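Local coordinates for short-chain dehydrogenase/reductase SDR (Vibrio parahaemolyticus, PDB 3GUY), which is an oxidoreductase of the short-chain dehydrogenase/reductase family and probably uses NAD(P) as cofactor, at residues 127-136 against 143-154; 171-179 against 192-200. The protein carries 2 engineered substitutions. All coordinates share one frame; numbering follows the deposited sequence.

Interaction 1 of 2, residues 127-136 against 143-154; sequences MIMSTAAQQP and YCAVKWAVKGLI
Met127 and Met129 meet Val150 and Ile154 on helix 141-160. Met129 lays CG and SD against Val150 CG1, both at 3.7 Å, while Met127 curls back at chi2 and chi3, bringing its methyl CE 4.0 Å from Val150 CG1; its chain and that of Ile154 pass in opposite senses, CG meeting Ile154 CG2. Ala133 CB presses on the helix backbone, 3.4 Å from Lys147 O, and Ala132 CB lies 3.5 Å from Tyr143 CE2. Tyr143 and Lys147 form the YxxxK pattern of short-chain dehydrogenases, and Ser130 sits where the family's catalytic serine is expected, so this is probably the active site. CG of Tyr143 is anti to the backbone N (chi1 -171°), which carries the ring toward Ser130; a water links Ser130 OG and Tyr143 OH. Ser130 OG also accepts from Ala132 N in an ST turn. A second water accepts from Lys147 NZ and donates to Ile128 O, while Asn103 OD1 is the stronger partner of NZ. Toward Pro136, Trp148 NE1 makes a weak but fairly straight bond (165°) to Gln135 O, 3.2 Å away. Ala133 O lies over one face of the indole, 3.4 Å above its plane, while Ala132 O meets its edge.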
ATOM      1  N   MET D 127       2.352  11.781 -15.095  1.00 25.69           N
ATOM      2  CA  MET D 127       2.326  10.350 -15.447  1.00 24.64           C
ATOM      3  C   MET D 127       0.935   9.724 -15.261  1.00 24.89           C
ATOM      4  O   MET D 127       0.464   9.528 -14.149  1.00 23.56           O
ATOM      5  CB  MET D 127       3.390   9.636 -14.636  1.00 26.00           C
ATOM      6  CG  MET D 127       4.845  10.142 -14.904  1.00 28.73           C
ATOM      7  SD  MET D 127       5.557   9.739 -16.562  1.00 22.73           S
ATOM      8  CE  MET D 127       5.214   7.929 -16.400  1.00 27.57           C
ATOM      9  N   ILE D 128       0.272   9.371 -16.356  1.00 24.93           N
ATOM     10  CA  ILE D 128      -1.057   8.795 -16.246  1.00 25.43           C
ATOM     11  C   ILE D 128      -0.965   7.277 -16.164  1.00 24.35           C
ATOM     12  O   ILE D 128      -0.387   6.618 -17.049  1.00 23.75           O
ATOM     13  CB  ILE D 128      -1.980   9.231 -17.367  1.00 27.00           C
ATOM     14  CG1 ILE D 128      -2.078  10.785 -17.372  1.00 28.24           C
ATOM     15  CG2 ILE D 128      -3.345   8.582 -17.211  1.00 26.75           C
ATOM     16  CD1 ILE D 128      -2.868  11.296 -18.490  1.00 29.22           C
ATOM     17  N   MET D 129      -1.521   6.728 -15.083  1.00 22.83           N
ATOM     18  CA  MET D 129      -1.423   5.298 -14.837  1.00 22.77           C
ATOM     19  C   MET D 129      -2.846   4.746 -14.913  1.00 22.39           C
ATOM     20  O   MET D 129      -3.516   4.878 -15.924  1.00 22.58           O
ATOM     21  CB  MET D 129      -0.684   5.007 -13.483  1.00 21.98           C
ATOM     22  CG  MET D 129       0.823   5.189 -13.578  1.00 21.21           C
ATOM     23  SD  MET D 129       1.738   5.314 -12.063  1.00 15.79           S
ATOM     24  CE  MET D 129       1.187   7.016 -11.677  1.00 21.92           C
ATOM     25  N   SER D 130      -3.328   4.155 -13.842  1.00 21.94           N
ATOM     26  CA  SER D 130      -4.644   3.536 -13.835  1.00 22.35           C
ATOM     27  C   SER D 130      -4.879   3.187 -12.384  1.00 21.34           C
ATOM     28  O   SER D 130      -3.908   3.111 -11.581  1.00 21.59           O
ATOM     29  CB  SER D 130      -4.655   2.257 -14.686  1.00 22.77           C
ATOM     30  OG  SER D 130      -5.633   1.345 -14.206  1.00 23.81           O
ATOM     31  N   THR D 131      -6.148   3.021 -12.014  1.00 20.89           N
ATOM     32  CA  THR D 131      -6.477   2.490 -10.681  1.00 20.67           C
ATOM     33  C   THR D 131      -5.893   1.088 -10.492  1.00 21.23           C
ATOM     34  O   THR D 131      -5.613   0.706  -9.353  1.00 21.76           O
ATOM     35  CB  THR D 131      -7.967   2.523 -10.379  1.00 20.97           C
ATOM     36  OG1 THR D 131      -8.696   1.849 -11.407  1.00 21.27           O
ATOM     37  CG2 THR D 131      -8.427   4.005 -10.321  1.00 18.46           C
ATOM     38  N   ALA D 132      -5.619   0.387 -11.589  1.00 21.12           N
ATOM     39  CA  ALA D 132      -4.946  -0.935 -11.540  1.00 21.67           C
ATOM     40  C   ALA D 132      -3.512  -0.873 -10.943  1.00 20.74           C
ATOM     41  O   ALA D 132      -2.942  -1.901 -10.621  1.00 20.67           O
ATOM     42  CB  ALA D 132      -4.920  -1.578 -12.926  1.00 20.09           C
ATOM     43  N   ALA D 133      -2.925   0.324 -10.846  1.00 21.61           N
ATOM     44  CA  ALA D 133      -1.615   0.551 -10.235  1.00 20.95           C
ATOM     45  C   ALA D 133      -1.660   0.468  -8.730  1.00 21.59           C
ATOM     46  O   ALA D 133      -0.652   0.302  -8.087  1.00 20.35           O
ATOM     47  CB  ALA D 133      -1.033   1.977 -10.689  1.00 21.60           C
ATOM     48  N   GLN D 134      -2.845   0.562  -8.156  1.00 22.07           N
ATOM     49  CA  GLN D 134      -2.991   0.684  -6.720  1.00 24.31           C
ATOM     50  C   GLN D 134      -3.688  -0.493  -6.033  1.00 24.16           C
ATOM     51  O   GLN D 134      -3.766  -0.492  -4.846  1.00 23.52           O
ATOM     52  CB  GLN D 134      -3.755   1.992  -6.424  1.00 25.28           C
ATOM     53  CG  GLN D 134      -2.914   3.192  -6.909  1.00 30.12           C
ATOM     54  CD  GLN D 134      -3.383   4.489  -6.409  1.00 31.95           C
ATOM     55  OE1 GLN D 134      -2.586   5.279  -5.939  1.00 38.41           O
ATOM     56  NE2 GLN D 134      -4.683   4.756  -6.546  1.00 37.39           N
ATOM     57  N   GLN D 135      -4.185  -1.469  -6.783  1.00 24.99           N
ATOM     58  CA  GLN D 135      -4.822  -2.672  -6.219  1.00 25.86           C
ATOM     59  C   GLN D 135      -4.600  -3.831  -7.169  1.00 24.72           C
ATOM     60  O   GLN D 135      -4.403  -3.632  -8.354  1.00 24.91           O
ATOM     61  CB  GLN D 135      -6.353  -2.574  -6.148  1.00 26.95           C
ATOM     62  CG  GLN D 135      -6.966  -1.257  -5.761  1.00 34.21           C
ATOM     63  CD  GLN D 135      -8.171  -0.972  -6.661  1.00 39.80           C
ATOM     64  OE1 GLN D 135      -9.098  -1.789  -6.746  1.00 42.26           O
ATOM     65  NE2 GLN D 135      -8.129   0.148  -7.376  1.00 37.73           N
ATOM     66  N   PRO D 136      -4.747  -5.057  -6.664  1.00 24.01           N
ATOM     67  CA  PRO D 136      -4.699  -6.184  -7.556  1.00 22.72           C
ATOM     68  C   PRO D 136      -6.089  -6.440  -8.132  1.00 22.86           C
ATOM     69  O   PRO D 136      -7.081  -6.038  -7.538  1.00 22.27           O
ATOM     70  CB  PRO D 136      -4.253  -7.320  -6.647  1.00 22.23           C
ATOM     71  CG  PRO D 136      -4.761  -6.896  -5.274  1.00 24.47           C
ATOM     72  CD  PRO D 136      -4.711  -5.441  -5.236  1.00 22.30           C
ATOM     73  N   TYR D 143      -1.609  -6.639 -16.478  1.00 21.49           N
ATOM     74  CA  TYR D 143      -1.972  -5.208 -16.515  1.00 20.49           C
ATOM     75  C   TYR D 143      -1.628  -4.541 -15.213  1.00 20.47           C
ATOM     76  O   TYR D 143      -0.932  -3.540 -15.223  1.00 17.58           O
ATOM     77  CB  TYR D 143      -3.438  -4.988 -16.800  1.00 21.31           C
ATOM     78  CG  TYR D 143      -3.795  -3.542 -17.049  1.00 23.17           C
ATOM     79  CD1 TYR D 143      -3.287  -2.849 -18.158  1.00 25.65           C
ATOM     80  CD2 TYR D 143      -4.626  -2.870 -16.183  1.00 23.13           C
ATOM     81  CE1 TYR D 143      -3.599  -1.515 -18.382  1.00 25.02           C
ATOM     82  CE2 TYR D 143      -4.987  -1.553 -16.428  1.00 27.63           C
ATOM     83  CZ  TYR D 143      -4.459  -0.877 -17.531  1.00 26.70           C
ATOM     84  OH  TYR D 143      -4.778   0.436 -17.765  1.00 30.38           O
ATOM     85  N   CYS D 144      -2.042  -5.147 -14.098  1.00 19.51           N
ATOM     86  CA  CYS D 144      -1.645  -4.656 -12.809  1.00 19.88           C
ATOM     87  C   CYS D 144      -0.134  -4.674 -12.722  1.00 19.04           C
ATOM     88  O   CYS D 144       0.492  -3.708 -12.243  1.00 19.19           O
ATOM     89  CB  CYS D 144      -2.249  -5.493 -11.658  1.00 20.24           C
ATOM     90  SG  CYS D 144      -4.018  -5.292 -11.431  1.00 22.03           S
ATOM     91  N   ALA D 145       0.483  -5.753 -13.186  1.00 18.15           N
ATOM     92  CA  ALA D 145       1.936  -5.839 -13.084  1.00 17.92           C
ATOM     93  C   ALA D 145       2.626  -4.619 -13.675  1.00 17.98           C
ATOM     94  O   ALA D 145       3.453  -3.972 -12.983  1.00 17.20           O
ATOM     95  CB  ALA D 145       2.451  -7.115 -13.726  1.00 15.00           C
ATOM     96  N   VAL D 146       2.286  -4.288 -14.923  1.00 18.44           N
ATOM     97  CA  VAL D 146       2.921  -3.126 -15.637  1.00 18.88           C
ATOM     98  C   VAL D 146       2.544  -1.728 -15.029  1.00 19.19           C
ATOM     99  O   VAL D 146       3.370  -0.807 -14.977  1.00 19.82           O
ATOM    100  CB  VAL D 146       2.694  -3.183 -17.169  1.00 19.64           C
ATOM    101  CG1 VAL D 146       3.296  -4.485 -17.776  1.00 19.83           C
ATOM    102  CG2 VAL D 146       1.166  -3.071 -17.588  1.00 18.54           C
ATOM    103  N   LYS D 147       1.334  -1.603 -14.512  1.00 20.08           N
ATOM    104  CA  LYS D 147       0.884  -0.377 -13.855  1.00 19.35           C
ATOM    105  C   LYS D 147       1.466  -0.214 -12.480  1.00 20.15           C
ATOM    106  O   LYS D 147       1.876   0.897 -12.113  1.00 18.19           O
ATOM    107  CB  LYS D 147      -0.620  -0.290 -13.811  1.00 19.64           C
ATOM    108  CG  LYS D 147      -1.212  -0.226 -15.233  1.00 20.94           C
ATOM    109  CD  LYS D 147      -0.731   1.022 -15.963  1.00 23.33           C
ATOM    110  CE  LYS D 147      -1.479   1.248 -17.287  1.00 27.92           C
ATOM    111  NZ  LYS D 147      -0.857   2.328 -18.084  1.00 30.19           N
ATOM    112  N   TRP D 148       1.555  -1.297 -11.716  1.00 18.80           N
ATOM    113  CA  TRP D 148       2.311  -1.247 -10.477  1.00 18.14           C
ATOM    114  C   TRP D 148       3.798  -0.918 -10.735  1.00 17.08           C
ATOM    115  O   TRP D 148       4.444  -0.218  -9.920  1.00 16.78           O
ATOM    116  CB  TRP D 148       2.258  -2.604  -9.754  1.00 18.06           C
ATOM    117  CG  TRP D 148       0.976  -2.904  -9.006  1.00 20.39           C
ATOM    118  CD1 TRP D 148      -0.324  -2.826  -9.494  1.00 18.98           C
ATOM    119  CD2 TRP D 148       0.866  -3.402  -7.679  1.00 19.63           C
ATOM    120  NE1 TRP D 148      -1.207  -3.235  -8.538  1.00 19.80           N
ATOM    121  CE2 TRP D 148      -0.516  -3.586  -7.411  1.00 20.42           C
ATOM    122  CE3 TRP D 148       1.794  -3.703  -6.672  1.00 22.21           C
ATOM    123  CZ2 TRP D 148      -0.986  -4.038  -6.169  1.00 24.07           C
ATOM    124  CZ3 TRP D 148       1.327  -4.171  -5.447  1.00 25.56           C
ATOM    125  CH2 TRP D 148      -0.061  -4.322  -5.195  1.00 23.98           C
ATOM    126  N   ALA D 149       4.346  -1.492 -11.814  1.00 16.65           N
ATOM    127  CA  ALA D 149       5.736  -1.220 -12.207  1.00 18.03           C
ATOM    128  C   ALA D 149       5.973   0.305 -12.433  1.00 17.99           C
ATOM    129  O   ALA D 149       6.876   0.906 -11.867  1.00 17.79           O
ATOM    130  CB  ALA D 149       6.117  -2.033 -13.456  1.00 17.73           C
ATOM    131  N   VAL D 150       5.105   0.910 -13.214  1.00 18.89           N
ATOM    132  CA  VAL D 150       5.174   2.354 -13.406  1.00 19.12           C
ATOM    133  C   VAL D 150       5.107   3.147 -12.088  1.00 19.95           C
ATOM    134  O   VAL D 150       5.864   4.057 -11.912  1.00 18.35           O
ATOM    135  CB  VAL D 150       4.205   2.893 -14.480  1.00 19.67           C
ATOM    136  CG1 VAL D 150       4.341   4.466 -14.614  1.00 18.33           C
ATOM    137  CG2 VAL D 150       4.435   2.207 -15.838  1.00 18.84           C
ATOM    138  N   LYS D 151       4.221   2.796 -11.163  1.00 20.13           N
ATOM    139  CA  LYS D 151       4.150   3.469  -9.874  1.00 19.77           C
ATOM    140  C   LYS D 151       5.412   3.329  -9.010  1.00 19.50           C
ATOM    141  O   LYS D 151       5.813   4.260  -8.368  1.00 19.03           O
ATOM    142  CB  LYS D 151       2.958   2.983  -9.087  1.00 19.11           C
ATOM    143  CG  LYS D 151       2.717   3.778  -7.865  1.00 23.36           C
ATOM    144  CD  LYS D 151       1.473   3.280  -7.174  1.00 25.53           C
ATOM    145  CE  LYS D 151       1.556   3.421  -5.711  1.00 29.78           C
ATOM    146  NZ  LYS D 151       0.824   4.552  -5.375  1.00 31.44           N
ATOM    147  N   GLY D 152       6.033   2.159  -9.025  1.00 19.79           N
ATOM    148  CA  GLY D 152       7.269   1.974  -8.314  1.00 19.68           C
ATOM    149  C   GLY D 152       8.371   2.816  -8.930  1.00 18.23           C
ATOM    150  O   GLY D 152       9.169   3.390  -8.202  1.00 20.38           O
ATOM    151  N   LEU D 153       8.392   2.870 -10.251  1.00 18.52           N
ATOM    152  CA  LEU D 153       9.319   3.743 -10.991  1.00 18.54           C
ATOM    153  C   LEU D 153       9.129   5.188 -10.572  1.00 18.75           C
ATOM    154  O   LEU D 153      10.079   5.825 -10.059  1.00 20.33           O
ATOM    155  CB  LEU D 153       9.093   3.605 -12.473  1.00 18.26           C
ATOM    156  CG  LEU D 153       9.970   4.416 -13.410  1.00 17.18           C
ATOM    157  CD1 LEU D 153      11.352   3.701 -13.593  1.00 16.85           C
ATOM    158  CD2 LEU D 153       9.244   4.575 -14.723  1.00 15.56           C
ATOM    159  N   ILE D 154       7.919   5.709 -10.719  1.00 18.42           N
ATOM    160  CA  ILE D 154       7.731   7.170 -10.426  1.00 19.88           C
ATOM    161  C   ILE D 154       7.958   7.508  -8.940  1.00 20.64           C
ATOM    162  O   ILE D 154       8.471   8.557  -8.637  1.00 19.15           O
ATOM    163  CB  ILE D 154       6.424   7.736 -11.000  1.00 19.73           C
ATOM    164  CG1 ILE D 154       5.170   7.283 -10.248  1.00 22.64           C
ATOM    165  CG2 ILE D 154       6.249   7.307 -12.447  1.00 20.45           C
ATOM    166  CD1 ILE D 154       4.609   8.322  -9.286  1.00 23.49           C
TER
HETATM  167  O   HOH W   1       1.039   4.112 -17.284  1.00 30.59           O
HETATM  168  O   HOH W   2      -7.567   1.080 -16.642  1.00 39.70           O

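Interaction 2 of 2, residues 171-179 against 192-200; sequences VYPGGMATE and SFMSAEDAA
Gly175 O accepts a short, fairly straight hydrogen bond from Met194 N, 2.7 Å with an N-H...O angle of 162°, the donor tilted 24° from the carbonyl plane. It ties the turn at Gly175, near the end of strand 167-174, to the approach to helix 196-207. Apolar contacts flank it. The Met194 chain is extended through chi1 and chi2, then bends at chi3 (47°), which turns methyl CE against Met176 CG (3.7 Å) and close to the carbonyl Gly174 O (3.1 Å). Met176 in turn bends at its own chi3 and sets SD 3.9 Å from Ala199 CB on the first turn of the helix. The Phe193 ring packs on Ala177, whose CA lies over one face, offset toward the rim; Ser192 CB is centred over the opposite face, and Gly175 O sits at the edge. Ala177 N is buried here with no polar partner in the model. Ser195 is the N-cap of the helix: its OG accepts from Asp198 N at 2.8 Å. The Pro173-Gly174 pair is the PG motif at the C-terminal end of the sixth strand of classical short-chain dehydrogenases, where the Rossmann fold opens into the loop that, in relatives, borders cofactor and substrate.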
ATOM      1  N   VAL D 171      -1.455  10.392 -11.830  1.00 18.77           N
ATOM      2  CA  VAL D 171      -2.870  10.398 -12.123  1.00 19.49           C
ATOM      3  C   VAL D 171      -3.306   8.955 -12.324  1.00 20.52           C
ATOM      4  O   VAL D 171      -2.629   8.212 -13.051  1.00 18.91           O
ATOM      5  CB  VAL D 171      -3.162  11.176 -13.432  1.00 19.13           C
ATOM      6  CG1 VAL D 171      -4.646  11.236 -13.662  1.00 20.24           C
ATOM      7  CG2 VAL D 171      -2.462  12.594 -13.412  1.00 18.78           C
ATOM      8  N   TYR D 172      -4.423   8.581 -11.678  1.00 20.96           N
ATOM      9  CA  TYR D 172      -4.943   7.212 -11.677  1.00 20.53           C
ATOM     10  C   TYR D 172      -6.398   7.196 -12.088  1.00 22.00           C
ATOM     11  O   TYR D 172      -7.285   7.362 -11.244  1.00 23.40           O
ATOM     12  CB  TYR D 172      -4.820   6.551 -10.295  1.00 21.81           C
ATOM     13  CG  TYR D 172      -3.427   6.574  -9.701  1.00 19.87           C
ATOM     14  CD1 TYR D 172      -2.506   5.566  -9.973  1.00 18.70           C
ATOM     15  CD2 TYR D 172      -3.016   7.625  -8.909  1.00 21.95           C
ATOM     16  CE1 TYR D 172      -1.228   5.582  -9.429  1.00 21.03           C
ATOM     17  CE2 TYR D 172      -1.703   7.662  -8.353  1.00 22.96           C
ATOM     18  CZ  TYR D 172      -0.835   6.623  -8.607  1.00 22.59           C
ATOM     19  OH  TYR D 172       0.437   6.695  -8.089  1.00 21.27           O
ATOM     20  N   PRO D 173      -6.660   7.055 -13.391  1.00 22.50           N
ATOM     21  CA  PRO D 173      -8.027   6.939 -13.826  1.00 23.18           C
ATOM     22  C   PRO D 173      -8.559   5.530 -13.688  1.00 24.58           C
ATOM     23  O   PRO D 173      -7.817   4.550 -13.878  1.00 22.25           O
ATOM     24  CB  PRO D 173      -7.983   7.318 -15.300  1.00 23.39           C
ATOM     25  CG  PRO D 173      -6.583   7.487 -15.653  1.00 24.57           C
ATOM     26  CD  PRO D 173      -5.721   7.369 -14.484  1.00 22.06           C
ATOM     27  N   GLY D 174      -9.860   5.434 -13.441  1.00 26.13           N
ATOM     28  CA  GLY D 174     -10.540   4.134 -13.423  1.00 28.49           C
ATOM     29  C   GLY D 174     -11.885   4.284 -14.085  1.00 30.34           C
ATOM     30  O   GLY D 174     -12.517   5.328 -13.979  1.00 30.54           O
ATOM     31  N   GLY D 175     -12.344   3.220 -14.725  1.00 32.90           N
ATOM     32  CA  GLY D 175     -13.673   3.203 -15.345  1.00 35.18           C
ATOM     33  C   GLY D 175     -13.733   3.883 -16.707  1.00 36.64           C
ATOM     34  O   GLY D 175     -14.796   4.336 -17.139  1.00 37.48           O
ATOM     35  N   MET D 176     -12.604   3.979 -17.390  1.00 38.95           N
ATOM     36  CA  MET D 176     -12.600   4.484 -18.763  1.00 40.46           C
ATOM     37  C   MET D 176     -12.583   3.280 -19.689  1.00 43.21           C
ATOM     38  O   MET D 176     -12.079   2.205 -19.319  1.00 42.83           O
ATOM     39  CB  MET D 176     -11.360   5.345 -19.067  1.00 39.78           C
ATOM     40  CG  MET D 176     -11.094   6.528 -18.161  1.00 37.55           C
ATOM     41  SD  MET D 176      -9.874   7.719 -18.774  1.00 29.62           S
ATOM     42  CE  MET D 176      -8.591   6.645 -19.370  1.00 40.03           C
ATOM     43  N   ALA D 177     -13.117   3.483 -20.901  1.00 46.18           N
ATOM     44  CA  ALA D 177     -12.967   2.541 -22.014  1.00 48.06           C
ATOM     45  C   ALA D 177     -11.520   2.098 -22.196  1.00 49.99           C
ATOM     46  O   ALA D 177     -11.257   0.912 -22.288  1.00 51.46           O
ATOM     47  CB  ALA D 177     -13.492   3.170 -23.341  1.00 48.00           C
ATOM     48  N   THR D 178     -10.596   3.057 -22.234  1.00 52.02           N
ATOM     49  CA  THR D 178      -9.185   2.832 -22.567  1.00 53.15           C
ATOM     50  C   THR D 178      -8.795   1.397 -22.368  1.00 53.73           C
ATOM     51  O   THR D 178      -8.318   0.749 -23.294  1.00 55.77           O
ATOM     52  CB  THR D 178      -8.243   3.707 -21.704  1.00 53.29           C
ATOM     53  N   GLU D 179      -9.008   0.903 -21.156  1.00 53.80           N
ATOM     54  CA  GLU D 179      -8.697  -0.470 -20.829  1.00 53.23           C
ATOM     55  C   GLU D 179      -9.493  -0.862 -19.585  1.00 53.01           C
ATOM     56  O   GLU D 179      -9.033  -0.694 -18.439  1.00 53.24           O
ATOM     57  CB  GLU D 179      -7.186  -0.652 -20.633  1.00 53.32           C
ATOM     58  N   SER D 192     -21.720   3.386 -19.627  1.00 54.19           N
ATOM     59  CA  SER D 192     -20.862   2.321 -19.102  1.00 53.34           C
ATOM     60  C   SER D 192     -19.495   2.820 -18.548  1.00 51.97           C
ATOM     61  O   SER D 192     -18.866   2.132 -17.736  1.00 52.00           O
ATOM     62  CB  SER D 192     -20.586   1.295 -20.219  1.00 53.56           C
ATOM     63  OG  SER D 192     -21.778   0.663 -20.659  1.00 53.77           O
ATOM     64  N   PHE D 193     -19.043   3.994 -19.013  1.00 49.99           N
ATOM     65  CA  PHE D 193     -17.686   4.481 -18.771  1.00 47.99           C
ATOM     66  C   PHE D 193     -17.633   5.961 -18.440  1.00 45.57           C
ATOM     67  O   PHE D 193     -18.535   6.714 -18.747  1.00 44.51           O
ATOM     68  CB  PHE D 193     -16.812   4.272 -20.016  1.00 48.41           C
ATOM     69  CG  PHE D 193     -16.876   2.886 -20.572  1.00 51.34           C
ATOM     70  CD1 PHE D 193     -17.411   2.652 -21.845  1.00 54.06           C
ATOM     71  CD2 PHE D 193     -16.437   1.805 -19.811  1.00 53.92           C
ATOM     72  CE1 PHE D 193     -17.491   1.357 -22.357  1.00 55.80           C
ATOM     73  CE2 PHE D 193     -16.512   0.508 -20.312  1.00 55.95           C
ATOM     74  CZ  PHE D 193     -17.040   0.281 -21.590  1.00 56.18           C
ATOM     75  N   MET D 194     -16.532   6.356 -17.816  1.00 43.11           N
ATOM     76  CA  MET D 194     -16.147   7.740 -17.737  1.00 40.89           C
ATOM     77  C   MET D 194     -15.576   8.055 -19.111  1.00 40.11           C
ATOM     78  O   MET D 194     -14.615   7.415 -19.540  1.00 39.70           O
ATOM     79  CB  MET D 194     -15.082   7.937 -16.644  1.00 39.96           C
ATOM     80  CG  MET D 194     -14.593   9.356 -16.463  1.00 37.11           C
ATOM     81  SD  MET D 194     -13.526   9.598 -15.039  1.00 27.06           S
ATOM     82  CE  MET D 194     -12.354   8.237 -15.165  1.00 30.01           C
ATOM     83  N   SER D 195     -16.162   9.045 -19.790  1.00 38.84           N
ATOM     84  CA  SER D 195     -15.664   9.463 -21.104  1.00 38.04           C
ATOM     85  C   SER D 195     -14.294  10.105 -20.956  1.00 37.30           C
ATOM     86  O   SER D 195     -14.033  10.793 -19.945  1.00 36.06           O
ATOM     87  CB  SER D 195     -16.611  10.494 -21.744  1.00 37.76           C
ATOM     88  OG  SER D 195     -16.384  11.790 -21.198  1.00 38.03           O
ATOM     89  N   ALA D 196     -13.452   9.933 -21.983  1.00 36.34           N
ATOM     90  CA  ALA D 196     -12.184  10.631 -22.056  1.00 36.28           C
ATOM     91  C   ALA D 196     -12.322  12.154 -21.936  1.00 36.03           C
ATOM     92  O   ALA D 196     -11.471  12.817 -21.308  1.00 34.74           O
ATOM     93  CB  ALA D 196     -11.445  10.263 -23.324  1.00 36.48           C
ATOM     94  N   GLU D 197     -13.377  12.694 -22.557  1.00 35.79           N
ATOM     95  CA  GLU D 197     -13.708  14.126 -22.478  1.00 36.53           C
ATOM     96  C   GLU D 197     -13.861  14.547 -21.021  1.00 34.90           C
ATOM     97  O   GLU D 197     -13.263  15.513 -20.602  1.00 33.55           O
ATOM     98  CB  GLU D 197     -15.009  14.405 -23.253  1.00 37.03           C
ATOM     99  CG  GLU D 197     -15.426  15.869 -23.385  1.00 42.39           C
ATOM    100  CD  GLU D 197     -16.641  16.060 -24.331  1.00 45.49           C
ATOM    101  OE1 GLU D 197     -17.734  16.414 -23.859  1.00 48.84           O
ATOM    102  OE2 GLU D 197     -16.509  15.844 -25.553  1.00 50.67           O
ATOM    103  N   ASP D 198     -14.651  13.808 -20.248  1.00 34.22           N
ATOM    104  CA  ASP D 198     -14.951  14.229 -18.852  1.00 34.17           C
ATOM    105  C   ASP D 198     -13.756  13.982 -17.934  1.00 32.55           C
ATOM    106  O   ASP D 198     -13.413  14.851 -17.118  1.00 31.86           O
ATOM    107  CB  ASP D 198     -16.213  13.558 -18.307  1.00 34.56           C
ATOM    108  CG  ASP D 198     -17.476  13.976 -19.078  1.00 36.93           C
ATOM    109  OD1 ASP D 198     -17.466  15.075 -19.683  1.00 39.95           O
ATOM    110  OD2 ASP D 198     -18.454  13.203 -19.068  1.00 38.38           O
ATOM    111  N   ALA D 199     -13.091  12.836 -18.095  1.00 32.00           N
ATOM    112  CA  ALA D 199     -11.815  12.577 -17.351  1.00 30.88           C
ATOM    113  C   ALA D 199     -10.817  13.678 -17.578  1.00 29.84           C
ATOM    114  O   ALA D 199     -10.190  14.206 -16.630  1.00 28.12           O
ATOM    115  CB  ALA D 199     -11.191  11.221 -17.768  1.00 31.55           C
ATOM    116  N   ALA D 200     -10.681  14.075 -18.854  1.00 30.01           N
ATOM    117  CA  ALA D 200      -9.684  15.084 -19.220  1.00 29.12           C
ATOM    118  C   ALA D 200     -10.066  16.419 -18.581  1.00 28.77           C
ATOM    119  O   ALA D 200      -9.191  17.133 -18.129  1.00 27.29           O
ATOM    120  CB  ALA D 200      -9.551  15.220 -20.737  1.00 29.12           C
TER

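Overall arrangement
From the N terminus the chain runs through the first four strands before strand 124-128, from which interaction 1 closes the short loop to helix 141-160 within the beta-alpha-beta unit that ends in strand 167-174. Interaction 2 then closes a longer loop, partly unmodelled, from that last strand to helix 196-207. The two follow in series, neither nested nor crossed, with centres about 16 Å apart. They join where strands 124-128 and 167-174 lie side by side in the parallel sheet: Met129 N probably hydrogen-bonds to Val171 O, and Thr131 N to Pro173 O. Together they tie two neighbouring strand ends to the helices that follow them.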